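PDB 3TL8: effector protein HopAB2 from Pseudomonas syringae pv. tomato, which acts as a secreted virulence factor that suppresses plant immunity and programmed cell death, yet elicits resistance in tomato when the host Pto protein recognises it. Local coordinates for residues D41-G46 against V82-S87; T59-H64 against L100-A105. All blocks are in the same frame, centred on the assembly; numbering follows the deposited sequence.

Contact 1. Residues D41-G46 against V82-S87; sequences DAALRG and VGINPS
The backbone carbonyl O of Ala-43 is touched by both methyls of Val-82: CG2 comes within 3.4 Å of it, and CG1 lies at 3.9 Å. These are van der Waals contacts. The chi1 of Val-82, 127°, is far from a staggered value; modelled this way, the valine turns both methyls to the same side of the oxygen, with CG1 going on to the methyl of Ala-43 and CG2 to the helix backbone further along. CG1 packs on Ala-43 CB at 3.5 Å, while CG2 sits 4.1 Å from the CA of Gly-46, where the absence of a side chain lets the valine come close to the helix. Ile-84 completes the apolar cluster. Its CG1 stands anti to the carbonyl carbon (chi1 -63°) and its chain is extended beyond, which carries CD1 to 3.7 Å from Ala-43 CB. The small alanine is thus a shared seat for two branched side chains. On another side of the helix, Arg-45 NH1 closes a one-turn salt bridge with Asp-41 OD1 at 2.8 Å. Between the two hydrophobic residues, Gly-83 has a positive phi and ends helix 73-81 in a Schellman motif, turning the chain into the loop. Gly-83 to Pro-86 form the motif that interacts with Pto kinase, and within it Ile-84 is buried whereas Gly-83 and Asn-85 are exposed. The start of the loop rests against helix 29-49, while Ile-84 also packs on Leu-79 of helix 73-81 and on Pro-98 and Leu-102 of helix 98-109.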
loop_
_atom_site.group_PDB
_atom_site.type_symbol
_atom_site.label_atom_id
_atom_site.label_comp_id
_atom_site.label_asym_id
_atom_site.label_seq_id
_atom_site.Cartn_x
_atom_site.Cartn_y
_atom_site.Cartn_z
ATOM N N ASP B 41 11.157 -11.505 19.574
ATOM C CA ASP B 41 12.385 -12.009 20.180
ATOM C C ASP B 41 12.114 -13.272 21.021
ATOM O O ASP B 41 12.887 -14.233 20.977
ATOM C CB ASP B 41 13.083 -10.930 21.023
ATOM C CG ASP B 41 14.494 -11.341 21.460
ATOM O OD1 ASP B 41 14.675 -12.471 21.968
ATOM O OD2 ASP B 41 15.434 -10.533 21.287
ATOM N N ALA B 42 11.022 -13.267 21.780
ATOM C CA ALA B 42 10.642 -14.449 22.535
ATOM C C ALA B 42 10.441 -15.617 21.567
ATOM O O ALA B 42 10.795 -16.759 21.868
ATOM C CB ALA B 42 9.379 -14.188 23.348
ATOM N N ALA B 43 9.885 -15.306 20.402
ATOM C CA ALA B 43 9.613 -16.295 19.370
ATOM C C ALA B 43 10.907 -16.782 18.744
ATOM O O ALA B 43 11.071 -17.973 18.482
ATOM C CB ALA B 43 8.705 -15.700 18.302
ATOM N N LEU B 44 11.824 -15.853 18.505
ATOM C CA LEU B 44 13.126 -16.191 17.946
ATOM C C LEU B 44 13.947 -17.009 18.936
ATOM O O LEU B 44 14.660 -17.933 18.548
ATOM C CB LEU B 44 13.888 -14.927 17.584
ATOM C CG LEU B 44 15.293 -15.159 17.052
ATOM C CD1 LEU B 44 15.215 -15.761 15.668
ATOM C CD2 LEU B 44 16.069 -13.861 17.036
ATOM N N ARG B 45 13.845 -16.666 20.217
ATOM C CA ARG B 45 14.541 -17.413 21.257
ATOM C C ARG B 45 14.152 -18.878 21.184
ATOM O O ARG B 45 15.013 -19.752 21.227
ATOM C CB ARG B 45 14.220 -16.865 22.646
ATOM C CG ARG B 45 15.212 -15.836 23.148
ATOM C CD ARG B 45 15.110 -15.678 24.657
ATOM N NE ARG B 45 13.770 -15.284 25.079
ATOM C CZ ARG B 45 13.332 -14.031 25.070
ATOM N NH1 ARG B 45 14.129 -13.061 24.653
ATOM N NH2 ARG B 45 12.100 -13.748 25.472
ATOM N N GLY B 46 12.852 -19.135 21.063
ATOM C CA GLY B 46 12.338 -20.491 20.965
ATOM C C GLY B 46 12.849 -21.239 19.745
ATOM O O GLY B 46 13.220 -22.413 19.839
ATOM N N VAL B 82 5.965 -22.228 17.915
ATOM C CA VAL B 82 6.406 -21.017 18.603
ATOM C C VAL B 82 5.262 -19.999 18.749
ATOM O O VAL B 82 5.432 -18.907 19.301
ATOM C CB VAL B 82 7.651 -20.407 17.899
ATOM C CG1 VAL B 82 7.449 -18.930 17.547
ATOM C CG2 VAL B 82 8.898 -20.625 18.748
ATOM N N GLY B 83 4.083 -20.376 18.273
ATOM C CA GLY B 83 2.919 -19.525 18.418
ATOM C C GLY B 83 2.702 -18.577 17.256
ATOM O O GLY B 83 1.644 -17.949 17.164
ATOM N N ILE B 84 3.696 -18.469 16.375
ATOM C CA ILE B 84 3.571 -17.628 15.185
ATOM C C ILE B 84 2.732 -18.320 14.126
ATOM O O ILE B 84 3.166 -19.300 13.520
ATOM C CB ILE B 84 4.936 -17.282 14.560
ATOM C CG1 ILE B 84 5.780 -16.455 15.526
ATOM C CG2 ILE B 84 4.741 -16.523 13.253
ATOM C CD1 ILE B 84 7.156 -16.132 14.997
ATOM N N ASN B 85 1.534 -17.798 13.895
ATOM C CA ASN B 85 0.623 -18.401 12.933
ATOM C C ASN B 85 0.987 -18.102 11.482
ATOM O O ASN B 85 0.925 -16.952 11.047
ATOM C CB ASN B 85 -0.818 -17.948 13.199
ATOM C CG ASN B 85 -1.261 -18.199 14.636
ATOM O OD1 ASN B 85 -0.740 -19.080 15.324
ATOM N ND2 ASN B 85 -2.237 -17.421 15.092
ATOM N N PRO B 86 1.390 -19.135 10.730
ATOM C CA PRO B 86 1.327 -18.960 9.281
ATOM C C PRO B 86 -0.146 -18.802 8.944
ATOM O O PRO B 86 -0.959 -19.452 9.605
ATOM C CB PRO B 86 1.841 -20.300 8.751
ATOM C CG PRO B 86 2.721 -20.811 9.822
ATOM C CD PRO B 86 2.073 -20.382 11.106
ATOM N N SER B 87 -0.499 -17.952 7.981
ATOM C CA SER B 87 0.459 -17.134 7.246
ATOM C C SER B 87 -0.210 -15.863 6.746
ATOM O O SER B 87 -1.435 -15.751 6.765
ATOM C CB SER B 87 1.044 -17.910 6.066
ATOM O OG SER B 87 2.219 -18.599 6.451
#

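Contact 2. Residues T59-H64 against L100-A105; sequences TALERH and LNLNVA
With CG anti to the backbone N (chi1 -174°), the side chain of Asn-103 reaches across to helix 59-64, and Leu-61 answers from a chi1 of -98°, well off a staggered position, with an extended chi2 that sends CD1 toward helix 100-105. The two residues pass alongside each other. Asn-103 OD1 lies over the base of the leucine, 3.6 Å from Leu-61 CB, while Leu-61 CD1 runs on to the root of the asparagine, 3.8 Å from Asn-103 CA and 3.9 Å from Asn-103 N. The leucine methyl therefore packs against helix backbone as well as against side chains. Its other neighbour is Leu-102, whose CD2 approaches Leu-61 CD1 to 3.9 Å and whose CG is scarcely further away, making a leucine pair next to the polar residue. The backbone N of Glu-62 stands 4.1 Å from Asn-103 OD1, too far for a bond, and the glutamate side chain extends so that its carboxylate leads away. The other atom of the same asparagine amide is engaged differently: ND2 makes a weak hydrogen bond to the backbone of another protein chain. That chain also packs on Leu-100 and Val-104, so helix 98-109 lies between the interior of its own domain and a bound partner. The segment axes approach to 10.2 Å at 131°, steeply inclined and roughly midway between perpendicular and antiparallel. Leu-61 further touches Leu-99 and Leu-106, continuing the apolar seam along the same helix. Such leucine-rich packing between inclined helices is characteristic of a small all-helical bundle, here the BAK1-binding domain of this effector.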
loop_
_atom_site.group_PDB
_atom_site.type_symbol
_atom_site.label_atom_id
_atom_site.label_comp_id
_atom_site.label_asym_id
_atom_site.label_seq_id
_atom_site.Cartn_x
_atom_site.Cartn_y
_atom_site.Cartn_z
ATOM N N THR B 59 15.513 -17.253 4.508
ATOM C CA THR B 59 15.060 -17.449 3.135
ATOM C C THR B 59 13.553 -17.663 3.005
ATOM O O THR B 59 12.907 -17.043 2.167
ATOM C CB THR B 59 15.802 -18.623 2.467
ATOM O OG1 THR B 59 17.203 -18.525 2.745
ATOM C CG2 THR B 59 15.579 -18.610 0.957
ATOM N N ALA B 60 12.995 -18.542 3.829
ATOM C CA ALA B 60 11.566 -18.826 3.750
ATOM C C ALA B 60 10.758 -17.580 4.101
ATOM O O ALA B 60 9.700 -17.325 3.518
ATOM C CB ALA B 60 11.193 -19.976 4.663
ATOM N N LEU B 61 11.269 -16.814 5.060
ATOM C CA LEU B 61 10.623 -15.588 5.503
ATOM C C LEU B 61 10.767 -14.454 4.495
ATOM O O LEU B 61 9.834 -13.686 4.283
ATOM C CB LEU B 61 11.189 -15.150 6.851
ATOM C CG LEU B 61 10.344 -15.564 8.045
ATOM C CD1 LEU B 61 10.861 -14.892 9.302
ATOM C CD2 LEU B 61 8.901 -15.185 7.784
ATOM N N GLU B 62 11.944 -14.343 3.893
ATOM C CA GLU B 62 12.186 -13.305 2.909
ATOM C C GLU B 62 11.324 -13.557 1.679
ATOM O O GLU B 62 10.632 -12.666 1.196
ATOM C CB GLU B 62 13.664 -13.256 2.520
ATOM C CG GLU B 62 13.989 -12.134 1.546
ATOM C CD GLU B 62 15.417 -12.185 1.033
ATOM O OE1 GLU B 62 16.128 -13.174 1.329
ATOM O OE2 GLU B 62 15.824 -11.233 0.330
ATOM N N ARG B 63 11.360 -14.783 1.179
ATOM C CA ARG B 63 10.606 -15.121 -0.012
ATOM C C ARG B 63 9.104 -15.076 0.220
ATOM O O ARG B 63 8.337 -14.880 -0.720
ATOM C CB ARG B 63 11.039 -16.482 -0.539
ATOM C CG ARG B 63 12.468 -16.470 -1.033
ATOM C CD ARG B 63 12.882 -17.804 -1.622
ATOM N NE ARG B 63 14.165 -17.689 -2.307
ATOM C CZ ARG B 63 14.849 -18.718 -2.791
ATOM N NH1 ARG B 63 14.376 -19.950 -2.661
ATOM N NH2 ARG B 63 16.009 -18.514 -3.402
ATOM N N HIS B 64 8.679 -15.248 1.468
ATOM C CA HIS B 64 7.254 -15.189 1.778
ATOM C C HIS B 64 6.759 -13.749 1.827
ATOM O O HIS B 64 5.721 -13.415 1.257
ATOM C CB HIS B 64 6.936 -15.897 3.099
ATOM C CG HIS B 64 5.477 -15.900 3.441
ATOM N ND1 HIS B 64 4.540 -16.592 2.703
ATOM C CD2 HIS B 64 4.790 -15.281 4.432
ATOM C CE1 HIS B 64 3.342 -16.405 3.227
ATOM N NE2 HIS B 64 3.465 -15.614 4.277
ATOM N N LEU B 100 6.273 -10.323 10.053
ATOM C CA LEU B 100 7.113 -9.181 9.704
ATOM C C LEU B 100 8.033 -8.833 10.864
ATOM O O LEU B 100 9.221 -8.596 10.676
ATOM C CB LEU B 100 6.284 -7.965 9.302
ATOM C CG LEU B 100 5.445 -8.110 8.038
ATOM C CD1 LEU B 100 4.345 -7.082 8.022
ATOM C CD2 LEU B 100 6.284 -8.017 6.786
ATOM N N ASN B 101 7.476 -8.802 12.066
ATOM C CA ASN B 101 8.268 -8.549 13.259
ATOM C C ASN B 101 9.409 -9.548 13.407
ATOM O O ASN B 101 10.523 -9.173 13.753
ATOM C CB ASN B 101 7.386 -8.575 14.512
ATOM C CG ASN B 101 6.440 -7.382 14.586
ATOM O OD1 ASN B 101 6.740 -6.299 14.074
ATOM N ND2 ASN B 101 5.294 -7.575 15.228
ATOM N N LEU B 102 9.117 -10.819 13.145
ATOM C CA LEU B 102 10.103 -11.888 13.246
ATOM C C LEU B 102 11.218 -11.753 12.225
ATOM O O LEU B 102 12.386 -11.953 12.535
ATOM C CB LEU B 102 9.440 -13.251 13.058
ATOM C CG LEU B 102 10.425 -14.409 13.215
ATOM C CD1 LEU B 102 11.026 -14.388 14.616
ATOM C CD2 LEU B 102 9.756 -15.732 12.921
ATOM N N ASN B 103 10.850 -11.423 10.998
ATOM C CA ASN B 103 11.820 -11.272 9.931
ATOM C C ASN B 103 12.856 -10.213 10.291
ATOM O O ASN B 103 14.042 -10.350 9.992
ATOM C CB ASN B 103 11.084 -10.917 8.645
ATOM C CG ASN B 103 11.989 -10.878 7.445
ATOM O OD1 ASN B 103 12.596 -11.888 7.067
ATOM N ND2 ASN B 103 12.073 -9.711 6.817
ATOM N N VAL B 104 12.405 -9.159 10.958
ATOM C CA VAL B 104 13.301 -8.096 11.406
ATOM C C VAL B 104 14.232 -8.585 12.508
ATOM O O VAL B 104 15.409 -8.230 12.541
ATOM C CB VAL B 104 12.524 -6.865 11.924
ATOM C CG1 VAL B 104 13.450 -5.949 12.685
ATOM C CG2 VAL B 104 11.876 -6.126 10.767
ATOM N N ALA B 105 13.683 -9.394 13.410
ATOM C CA ALA B 105 14.434 -9.936 14.540
ATOM C C ALA B 105 15.519 -10.902 14.076
ATOM O O ALA B 105 16.574 -10.990 14.686
ATOM C CB ALA B 105 13.492 -10.625 15.527
#

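Contact 2 is the more buried, joining two helices, whereas contact 1 seats a loop on a helix and grades from buried Ile-84 to partly exposed Val-82. Both rely on aliphatic packing, yet contact 2 has an asparagine at its heart and contact 1 brings valine methyls onto a carbonyl. They meet directly: Ile-84 CD1 of contact 1 packs 3.4 Å from Leu-102 CD2 of contact 2, and Leu-44 also reaches 100-105. Helix 98-109 thus links them, taking helix 54-65 in contact 2 while covering Ile-84 of the Pto-interaction motif. Their segments alternate along the chain, tying early and late parts of one domain together.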